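Local coordinates for periplasmic solute binding protein (Candidatus liberibacter, PDB 4CL2) that probably captures divalent metal ions such as manganese and zinc in the periplasm for uptake into the cell, at residues G242-D247 with R264-K269; F217-S222 with T268-T273; N104-M109 with T170-L175. All blocks are in the same frame, centred on the assembly; numbering follows the deposited sequence.

The three contacts illustrate how a metal site can be wired into the layers of an alpha/beta lobe. Contacts 1 and 2, with centres about 6 Å apart, share Thr-268 and Lys-269 and pack one helix, 259-274, on the neighbouring strands 239-244 and 217-221. Contact 3 joins two loops near the ion, its centre about 12 Å from that of contact 1 and 13 Å from that of contact 2. Contacts 1 and 3 meet at the manganese ion, held by Asp-247 from the first and by His-106 and Glu-172 from the other. Contact 2 reaches the site indirectly: Glu-221 OE1, on its strand, accepts a hydrogen bond from Glu-172 N at 2.9 Å.

Contact 1 (G242-D247 with R264-K269); sequences GVLYVD and RFSLTK. With MN (manganese (II) ion), chain L; SO4 (sulfate ion), chain E; SO4 (sulfate ion), chain F.
The ring of Tyr-245 presents its edge to the face of Phe-265 in an offset T-shaped pair, with centroids 5.4 Å apart and planes at 87°. Another stretch of the tyrosine rim meets O1 of a sulfate in the ring plane, weakly bonded to the hydroxyl, while the rim of Phe-265 has Val-243 O lying near its plane. The setting is a beta-alpha unit of the C-terminal alpha/beta lobe: strand 239-244 runs out through a loop, and helix 259-274 comes back over the sheet, the axes of 242-244 and 264-269 lying at 144°, roughly antiparallel.

Beside the aromatic pair, the helix also grips the backbone where the strand ends. Ser-266 OG, turned beside its own backbone N (chi1 -66°), donates to Tyr-245 O at 2.7 Å, approaching from somewhat out of the carbonyl plane. The hydroxyl thus ties a buried part of the helix to the residue that starts the loop. Two residues on, Asp-247 binds the manganese ion through both oxygens, OD1 at 2.5 Å and OD2 at 2.7 Å, with His-106 and Glu-172 as the other protein ligands. The serine probably helps to hold the chain just ahead of this metal ligand.

Lys-269 contributes its hydrocarbon part. Its extended chain passes obliquely over Leu-244, whose CD2 lies 4.0 Å from the lysine CB. Leu-244 in turn packs on Phe-219 of the neighbouring strand. Farther out, Lys-269 CD comes to 3.5 Å from Val-243 O. CE lies 3.9 Å from Gly-242 CA, and the bend at chi4 turns only NZ out of the extended line.

Contact 2 (F217-S222 with T268-T273); sequences FIFSES and TKIVDT
Phe-217 and Phe-219, two residues apart on strand 217-221, both direct their rings at Thr-273, near the end of helix 259-274. Their first torsions agree: each CG stands anti to the carbonyl carbon and beside the backbone N, at -71° in Phe-217 and -60° in Phe-219. Even so, the rings use different parts of themselves. Phe-217 slides past the threonine and offers a face, and its CE2 lies 3.6 Å from the backbone O of Thr-273. Phe-219 meets the same residue tip to tip, with CZ 3.7 Å from Thr-273 CB.

The threonine has two deposited conformers, and the chi1 of the one described, -127°, is not a staggered value, so the placing of its branches is doubtful. In it, OG1 sits over the Phe-217 face, displaced toward the rim, and CG2 approaches Phe-219 CZ at 3.7 Å.

Phe-219 also reaches one turn back along the helix. Its CZ is 4.0 Å from Ile-270 CA and 4.2 Å from Ile-270 CG1, while CE1 lies 4.3 Å from the methylene CG of Lys-269. The ring thereby fills the layer where the axes of 217-221 and 268-273 come within 10.4 Å, nearly antiparallel. The helix has a second neighbour in helix 133-158, where Val-271 packs on Leu-154 and Asp-272 forms a salt bridge with Arg-157.

No hydrogen bond passes between 217-222 and 268-273. Ring carbons meet aliphatic carbons and two threonine oxygens, so shape and the exclusion of water, rather than directional bonding, probably set how the helix rests on this strand.

Contact 3 (N104-M109 with T170-L175); sequences NPHAWM and TSEGCL. With MN (manganese (II) ion), chain L.
Asn-104 and Glu-172 are both set with CG anti to the backbone N (chi1 -175° and -166°), which sends CG toward the other loop; the later torsions, with Glu-172 extended beyond CG, carry the amide to Gly-173 and the carboxylate to His-106 and the manganese ion. Asn-104 ND2 donates to Gly-173 O at 2.8 Å, in the carbonyl plane and on a lone pair, with an N-H...O angle of 162°. The other end of the amide faces its own loop. OD1 accepts from His-106 N at 3.1 Å, closing an Asx turn, and from His-106 ND1 at 2.7 Å. This second bond, with ND1 as donor, helps to fix the imidazole rotation and is consistent with NE2 serving as the metal ligand, at 2.4 Å. Asn-104 is thus a second-shell residue that positions a first-shell one.

The imidazole is also packed from both sides. Cys-174 CA makes a CH-pi contact over the centre of one face, 3.8 Å from the centroid, while Pro-105 CG covers the opposite face nearer the rim. Glu-172 approaches the metal end of the ring with its carboxylate plane steeply turned. Its OE2 binds manganese at 2.3 Å and OE1 follows at 2.7 Å; OE2 also accepts from the backbone N of Asn-193.

Farther from the ion, a water donates to both His-106 O and Cys-174 O, bridging the two loops. Met-109, its chain folded, brings CE to 4.1 Å from Leu-175 CD2.

Asp-247 completes the protein ligands of the bound ion, whereas His-39, a metal ligand in another structure of this protein, is not bound here. Loops converging on one metal in this way are typical of the interlobe site of the solute-binding protein 9 family.

Contact 1 (G242-D247 with R264-K269)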
loop_
_atom_site.group_PDB
_atom_site.type_symbol
_atom_site.label_atom_id
_atom_site.label_comp_id
_atom_site.label_asym_id
_atom_site.label_seq_id
_atom_site.Cartn_x
_atom_site.Cartn_y
_atom_site.Cartn_z
ATOM N N GLY A 242 -11.596 -4.746 13.823
ATOM C CA GLY A 242 -11.504 -5.824 12.811
ATOM C C GLY A 242 -10.294 -5.701 11.896
ATOM O O GLY A 242 -9.353 -4.955 12.207
ATOM N N VAL A 243 -10.330 -6.394 10.758
ATOM C CA VAL A 243 -9.225 -6.580 9.842
ATOM C C VAL A 243 -9.262 -5.699 8.625
ATOM O O VAL A 243 -10.245 -5.691 7.884
ATOM C CB VAL A 243 -9.157 -8.045 9.354
ATOM C CG1 VAL A 243 -7.988 -8.236 8.421
ATOM C CG2 VAL A 243 -9.063 -9.027 10.501
ATOM N N LEU A 244 -8.190 -4.951 8.382
ATOM C CA LEU A 244 -8.011 -4.163 7.165
ATOM C C LEU A 244 -7.069 -4.880 6.209
ATOM O O LEU A 244 -6.255 -5.677 6.601
ATOM C CB LEU A 244 -7.379 -2.794 7.447
ATOM C CG LEU A 244 -8.131 -1.973 8.512
ATOM C CD1 LEU A 244 -7.340 -0.658 8.823
ATOM C CD2 LEU A 244 -9.548 -1.607 8.064
ATOM N N TYR A 245 -7.220 -4.550 4.930
ATOM C CA TYR A 245 -6.316 -5.081 3.852
ATOM C C TYR A 245 -5.429 -3.916 3.421
ATOM O O TYR A 245 -5.883 -2.840 2.907
ATOM C CB TYR A 245 -7.135 -5.577 2.641
ATOM C CG TYR A 245 -7.760 -6.904 2.904
ATOM C CD1 TYR A 245 -8.871 -7.003 3.662
ATOM C CD2 TYR A 245 -7.142 -8.064 2.458
ATOM C CE1 TYR A 245 -9.433 -8.217 3.961
ATOM C CE2 TYR A 245 -7.693 -9.291 2.779
ATOM C CZ TYR A 245 -8.823 -9.344 3.519
ATOM O OH TYR A 245 -9.438 -10.548 3.875
ATOM N N VAL A 246 -4.125 -4.072 3.651
ATOM C CA VAL A 246 -3.145 -3.001 3.410
ATOM C C VAL A 246 -1.841 -3.441 2.724
ATOM O O VAL A 246 -1.333 -2.707 1.873
ATOM C CB VAL A 246 -2.806 -2.209 4.676
ATOM C CG1 VAL A 246 -4.027 -1.540 5.263
ATOM C CG2 VAL A 246 -2.136 -3.075 5.715
ATOM N N ASP A 247 -1.314 -4.631 3.028
ATOM C CA ASP A 247 0.049 -5.001 2.605
ATOM C C ASP A 247 0.098 -5.868 1.367
ATOM O O ASP A 247 1.169 -6.062 0.816
ATOM C CB ASP A 247 0.769 -5.717 3.732
ATOM C CG ASP A 247 1.241 -4.763 4.825
ATOM O OD1 ASP A 247 1.346 -3.569 4.535
ATOM O OD2 ASP A 247 1.448 -5.261 5.951
ATOM N N ARG A 264 -10.952 0.634 -1.356
ATOM C CA ARG A 264 -12.369 0.760 -1.095
ATOM C C ARG A 264 -12.783 -0.055 0.159
ATOM O O ARG A 264 -13.503 0.434 1.030
ATOM C CB ARG A 264 -13.184 0.335 -2.294
ATOM C CG ARG A 264 -14.667 0.548 -2.112
ATOM C CD ARG A 264 -15.424 0.198 -3.403
ATOM N NE ARG A 264 -15.290 -1.195 -3.700
ATOM C CZ ARG A 264 -15.797 -1.809 -4.762
ATOM N NH1 ARG A 264 -16.421 -1.121 -5.718
ATOM N NH2 ARG A 264 -15.636 -3.132 -4.867
ATOM N N PHE A 265 -12.307 -1.290 0.274
ATOM C CA PHE A 265 -12.638 -2.087 1.441
ATOM C C PHE A 265 -12.129 -1.490 2.725
ATOM O O PHE A 265 -12.880 -1.323 3.670
ATOM C CB PHE A 265 -12.117 -3.528 1.300
ATOM C CG PHE A 265 -12.482 -4.397 2.433
ATOM C CD1 PHE A 265 -13.648 -5.119 2.440
ATOM C CD2 PHE A 265 -11.629 -4.485 3.533
ATOM C CE1 PHE A 265 -14.002 -5.849 3.549
ATOM C CE2 PHE A 265 -11.974 -5.218 4.643
ATOM C CZ PHE A 265 -13.159 -5.894 4.652
ATOM N N SER A 266 -10.838 -1.172 2.765
ATOM C CA SER A 266 -10.258 -0.675 4.003
ATOM C C SER A 266 -10.812 0.683 4.391
ATOM O O SER A 266 -11.105 0.847 5.543
ATOM C CB SER A 266 -8.745 -0.674 3.894
ATOM O OG SER A 266 -8.303 -2.065 3.792
ATOM N N LEU A 267 -10.976 1.604 3.465
ATOM C CA LEU A 267 -11.543 2.875 3.816
ATOM C C LEU A 267 -13.020 2.756 4.219
ATOM O O LEU A 267 -13.502 3.454 5.106
ATOM C CB LEU A 267 -11.323 3.882 2.740
ATOM C CG LEU A 267 -9.924 4.546 2.736
ATOM C CD1 LEU A 267 -8.743 3.650 2.670
ATOM C CD2 LEU A 267 -9.924 5.528 1.531
ATOM N N THR A 268 -13.775 1.861 3.559
ATOM C CA THR A 268 -15.158 1.616 3.989
ATOM C C THR A 268 -15.225 1.138 5.400
ATOM O O THR A 268 -16.023 1.577 6.234
ATOM C CB THR A 268 -15.894 0.647 2.970
ATOM O OG1 THR A 268 -15.978 1.215 1.682
ATOM C CG2 THR A 268 -17.264 0.306 3.482
ATOM N N LYS A 269 -14.369 0.179 5.750
ATOM C CA LYS A 269 -14.367 -0.365 7.046
ATOM C C LYS A 269 -13.987 0.693 8.124
ATOM O O LYS A 269 -14.568 0.805 9.163
ATOM C CB LYS A 269 -13.451 -1.596 7.101
ATOM C CG LYS A 269 -13.554 -2.294 8.421
ATOM C CD LYS A 269 -13.111 -3.746 8.300
ATOM C CE LYS A 269 -13.267 -4.408 9.629
ATOM N NZ LYS A 269 -14.707 -4.725 9.945
HETATM MN MN MN L . 3.567 -3.640 5.676
HETATM S S SO4 E . -18.297 2.243 -6.183
HETATM O O1 SO4 E . -18.801 2.721 -4.892
HETATM O O2 SO4 E . -16.926 1.772 -5.980
HETATM O O3 SO4 E . -18.337 3.375 -7.136
HETATM O O4 SO4 E . -19.109 1.159 -6.734
HETATM S S SO4 F . -7.087 -13.382 1.719
HETATM O O1 SO4 F . -6.810 -12.507 2.858
HETATM O O2 SO4 F . -6.876 -14.738 2.281
HETATM O O3 SO4 F . -6.164 -13.184 0.607
HETATM O O4 SO4 F . -8.516 -13.354 1.286
#

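Contact 2 (F217-S222 with T268-T273)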
loop_
_atom_site.group_PDB
_atom_site.type_symbol
_atom_site.label_atom_id
_atom_site.label_comp_id
_atom_site.label_asym_id
_atom_site.label_seq_id
_atom_site.Cartn_x
_atom_site.Cartn_y
_atom_site.Cartn_z
ATOM N N PHE A 217 -11.462 2.772 18.744
ATOM C CA PHE A 217 -11.198 1.590 17.901
ATOM C C PHE A 217 -9.733 1.405 17.570
ATOM O O PHE A 217 -8.962 2.377 17.292
ATOM C CB PHE A 217 -12.025 1.663 16.578
ATOM C CG PHE A 217 -13.501 1.444 16.791
ATOM C CD1 PHE A 217 -14.035 0.163 16.783
ATOM C CD2 PHE A 217 -14.327 2.529 16.991
ATOM C CE1 PHE A 217 -15.395 -0.030 16.996
ATOM C CE2 PHE A 217 -15.693 2.363 17.224
ATOM C CZ PHE A 217 -16.219 1.077 17.242
ATOM N N ILE A 218 -9.366 0.126 17.494
ATOM C CA ILE A 218 -8.067 -0.286 16.949
ATOM C C ILE A 218 -8.222 -1.465 16.000
ATOM O O ILE A 218 -8.922 -2.408 16.341
ATOM C CB ILE A 218 -7.025 -0.620 18.094
ATOM C CG1 ILE A 218 -5.673 -1.088 17.499
ATOM C CG2 ILE A 218 -7.627 -1.578 19.094
ATOM C CD1 ILE A 218 -4.546 -1.151 18.548
ATOM N N PHE A 219 -7.574 -1.410 14.847
ATOM C CA PHE A 219 -7.658 -2.450 13.805
ATOM C C PHE A 219 -6.430 -3.336 13.791
ATOM O O PHE A 219 -5.346 -2.982 14.346
ATOM C CB PHE A 219 -7.747 -1.817 12.439
ATOM C CG PHE A 219 -8.954 -0.926 12.252
ATOM C CD1 PHE A 219 -10.176 -1.483 11.884
ATOM C CD2 PHE A 219 -8.880 0.432 12.486
ATOM C CE1 PHE A 219 -11.300 -0.680 11.716
ATOM C CE2 PHE A 219 -9.990 1.247 12.293
ATOM C CZ PHE A 219 -11.193 0.683 11.920
ATOM N N SER A 220 -6.593 -4.509 13.225
ATOM C CA SER A 220 -5.455 -5.282 12.701
ATOM C C SER A 220 -5.531 -5.463 11.241
ATOM O O SER A 220 -6.425 -4.918 10.593
ATOM C CB SER A 220 -5.298 -6.620 13.460
ATOM O OG SER A 220 -6.414 -7.495 13.179
ATOM N N GLU A 221 -4.563 -6.165 10.654
ATOM C CA GLU A 221 -4.446 -6.252 9.248
ATOM C C GLU A 221 -4.331 -7.697 8.725
ATOM O O GLU A 221 -4.069 -8.610 9.467
ATOM C CB GLU A 221 -3.319 -5.346 8.732
ATOM C CG GLU A 221 -3.487 -3.881 9.200
ATOM C CD GLU A 221 -2.839 -3.549 10.553
ATOM O OE1 GLU A 221 -1.704 -3.815 10.722
ATOM O OE2 GLU A 221 -3.483 -2.995 11.428
ATOM N N SER A 222 -4.538 -7.858 7.426
ATOM C CA SER A 222 -4.836 -9.212 6.888
ATOM C C SER A 222 -3.601 -10.118 6.895
ATOM O O SER A 222 -3.738 -11.347 6.898
ATOM C CB SER A 222 -5.379 -9.141 5.467
ATOM O OG SER A 222 -4.414 -8.598 4.530
ATOM N N THR A 268 -13.775 1.861 3.559
ATOM C CA THR A 268 -15.158 1.616 3.989
ATOM C C THR A 268 -15.225 1.138 5.400
ATOM O O THR A 268 -16.023 1.577 6.234
ATOM C CB THR A 268 -15.894 0.647 2.970
ATOM O OG1 THR A 268 -15.978 1.215 1.682
ATOM C CG2 THR A 268 -17.264 0.306 3.482
ATOM N N LYS A 269 -14.369 0.179 5.750
ATOM C CA LYS A 269 -14.367 -0.365 7.046
ATOM C C LYS A 269 -13.987 0.693 8.124
ATOM O O LYS A 269 -14.568 0.805 9.163
ATOM C CB LYS A 269 -13.451 -1.596 7.101
ATOM C CG LYS A 269 -13.554 -2.294 8.421
ATOM C CD LYS A 269 -13.111 -3.746 8.300
ATOM C CE LYS A 269 -13.267 -4.408 9.629
ATOM N NZ LYS A 269 -14.707 -4.725 9.945
ATOM N N ILE A 270 -13.002 1.529 7.765
ATOM C CA ILE A 270 -12.641 2.619 8.675
ATOM C C ILE A 270 -13.800 3.593 8.910
ATOM O O ILE A 270 -14.151 3.860 10.042
ATOM C CB ILE A 270 -11.415 3.341 8.133
ATOM C CG1 ILE A 270 -10.221 2.392 8.171
ATOM C CG2 ILE A 270 -11.193 4.628 8.958
ATOM C CD1 ILE A 270 -9.057 2.950 7.392
ATOM N N VAL A 271 -14.446 4.030 7.829
ATOM C CA VAL A 271 -15.493 5.039 7.984
ATOM C C VAL A 271 -16.679 4.430 8.705
ATOM O O VAL A 271 -17.320 5.066 9.542
ATOM C CB VAL A 271 -15.874 5.726 6.643
ATOM C CG1 VAL A 271 -16.539 4.833 5.679
ATOM C CG2 VAL A 271 -16.833 6.868 6.865
ATOM N N ASP A 272 -16.923 3.136 8.464
ATOM C CA ASP A 272 -18.075 2.460 9.132
ATOM C C ASP A 272 -17.866 2.271 10.592
ATOM O O ASP A 272 -18.795 2.052 11.361
ATOM C CB ASP A 272 -18.365 1.105 8.485
ATOM C CG ASP A 272 -19.058 1.223 7.194
ATOM O OD1 ASP A 272 -19.425 2.378 6.766
ATOM O OD2 ASP A 272 -19.073 0.230 6.432
ATOM N N THR A 273 -16.610 2.320 11.001
ATOM C CA THR A 273 -16.197 2.142 12.367
ATOM C C THR A 273 -16.370 3.443 13.078
ATOM O O THR A 273 -17.010 3.528 14.120
ATOM C CB THR A 273 -14.690 1.796 12.419
ATOM O OG1 THR A 273 -14.468 0.606 13.159
ATOM C CG2 THR A 273 -13.874 2.950 13.040
#

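Contact 3 (N104-M109 with T170-L175)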
loop_
_atom_site.group_PDB
_atom_site.type_symbol
_atom_site.label_atom_id
_atom_site.label_comp_id
_atom_site.label_asym_id
_atom_site.label_seq_id
_atom_site.Cartn_x
_atom_site.Cartn_y
_atom_site.Cartn_z
ATOM N N ASN A 104 8.677 4.810 6.143
ATOM C CA ASN A 104 7.521 3.903 6.168
ATOM C C ASN A 104 7.104 3.655 4.695
ATOM O O ASN A 104 6.941 4.589 3.908
ATOM C CB ASN A 104 6.407 4.581 6.958
ATOM C CG ASN A 104 5.199 3.668 7.155
ATOM O OD1 ASN A 104 4.637 3.118 6.212
ATOM N ND2 ASN A 104 4.785 3.545 8.398
ATOM N N PRO A 105 6.953 2.404 4.289
ATOM C CA PRO A 105 6.740 2.167 2.871
ATOM C C PRO A 105 5.328 2.289 2.328
ATOM O O PRO A 105 5.130 2.249 1.131
ATOM C CB PRO A 105 7.196 0.712 2.694
ATOM C CG PRO A 105 7.005 0.102 4.025
ATOM C CD PRO A 105 7.250 1.159 5.036
ATOM N N HIS A 106 4.336 2.445 3.201
ATOM C CA HIS A 106 2.932 2.225 2.876
ATOM C C HIS A 106 2.273 3.435 2.174
ATOM O O HIS A 106 1.133 3.780 2.474
ATOM C CB HIS A 106 2.122 1.923 4.106
ATOM C CG HIS A 106 2.583 0.683 4.815
ATOM N ND1 HIS A 106 3.468 0.729 5.879
ATOM C CD2 HIS A 106 2.197 -0.614 4.691
ATOM C CE1 HIS A 106 3.657 -0.506 6.346
ATOM N NE2 HIS A 106 2.900 -1.330 5.641
ATOM N N ALA A 107 2.969 3.979 1.217
ATOM C CA ALA A 107 2.529 5.242 0.549
ATOM C C ALA A 107 1.291 5.025 -0.298
ATOM O O ALA A 107 0.553 6.014 -0.570
ATOM C CB ALA A 107 3.674 5.768 -0.327
ATOM N N TRP A 108 1.006 3.793 -0.705
ATOM C CA TRP A 108 -0.176 3.496 -1.505
ATOM C C TRP A 108 -1.537 3.645 -0.818
ATOM O O TRP A 108 -2.538 3.669 -1.507
ATOM C CB TRP A 108 -0.097 2.089 -2.152
ATOM C CG TRP A 108 -0.030 0.984 -1.137
ATOM C CD1 TRP A 108 -1.101 0.413 -0.494
ATOM C CD2 TRP A 108 1.138 0.410 -0.559
ATOM N NE1 TRP A 108 -0.657 -0.536 0.417
ATOM C CE2 TRP A 108 0.711 -0.532 0.411
ATOM C CE3 TRP A 108 2.516 0.583 -0.771
ATOM C CZ2 TRP A 108 1.601 -1.322 1.122
ATOM C CZ3 TRP A 108 3.409 -0.188 -0.076
ATOM C CH2 TRP A 108 2.965 -1.147 0.888
ATOM N N MET A 109 -1.509 3.772 0.509
ATOM C CA MET A 109 -2.745 3.905 1.304
ATOM C C MET A 109 -3.110 5.394 1.397
ATOM O O MET A 109 -2.903 6.043 2.404
ATOM C CB MET A 109 -2.621 3.294 2.688
ATOM C CG MET A 109 -2.380 1.810 2.691
ATOM S SD MET A 109 -3.639 0.825 1.900
ATOM C CE MET A 109 -5.124 1.248 2.829
ATOM N N THR A 170 -3.970 1.369 14.377
ATOM C CA THR A 170 -3.793 0.106 13.686
ATOM C C THR A 170 -2.696 -0.667 14.403
ATOM O O THR A 170 -2.142 -0.196 15.406
ATOM C CB THR A 170 -3.399 0.266 12.232
ATOM O OG1 THR A 170 -2.221 1.051 12.190
ATOM C CG2 THR A 170 -4.481 0.936 11.422
ATOM N N SER A 171 -2.406 -1.861 13.896
ATOM C CA SER A 171 -1.391 -2.697 14.536
ATOM C C SER A 171 -0.045 -2.301 13.884
ATOM O O SER A 171 0.825 -1.766 14.592
ATOM C CB SER A 171 -1.738 -4.205 14.316
ATOM O OG SER A 171 -2.934 -4.487 15.057
ATOM N N GLU A 172 0.149 -2.667 12.652
ATOM C CA GLU A 172 1.256 -2.121 11.851
ATOM C C GLU A 172 1.002 -0.656 11.515
ATOM O O GLU A 172 -0.145 -0.236 11.400
ATOM C CB GLU A 172 1.391 -2.892 10.530
ATOM C CG GLU A 172 2.705 -2.613 9.811
ATOM C CD GLU A 172 2.754 -3.192 8.402
ATOM O OE1 GLU A 172 1.755 -3.204 7.698
ATOM O OE2 GLU A 172 3.796 -3.570 7.944
ATOM N N GLY A 173 2.075 0.138 11.353
ATOM C CA GLY A 173 1.900 1.575 10.938
ATOM C C GLY A 173 1.568 1.712 9.468
ATOM O O GLY A 173 2.275 2.399 8.695
ATOM N N CYS A 174 0.465 1.117 9.054
ATOM C CA CYS A 174 0.125 1.010 7.658
ATOM C C CYS A 174 -0.689 2.192 7.133
ATOM O O CYS A 174 -0.920 2.244 5.951
ATOM C CB CYS A 174 -0.667 -0.292 7.436
ATOM S SG CYS A 174 -2.123 -0.476 8.464
ATOM N N LEU A 175 -1.183 3.047 8.012
ATOM C CA LEU A 175 -2.112 4.128 7.570
ATOM C C LEU A 175 -1.513 5.492 7.719
ATOM O O LEU A 175 -2.254 6.515 7.605
ATOM C CB LEU A 175 -3.483 4.119 8.303
ATOM C CG LEU A 175 -4.309 2.849 8.111
ATOM C CD1 LEU A 175 -5.633 2.939 8.859
ATOM C CD2 LEU A 175 -4.522 2.457 6.661
HETATM MN MN MN L . 3.567 -3.640 5.676
HETATM O O HOH W 1 -0.089 4.585 4.891
#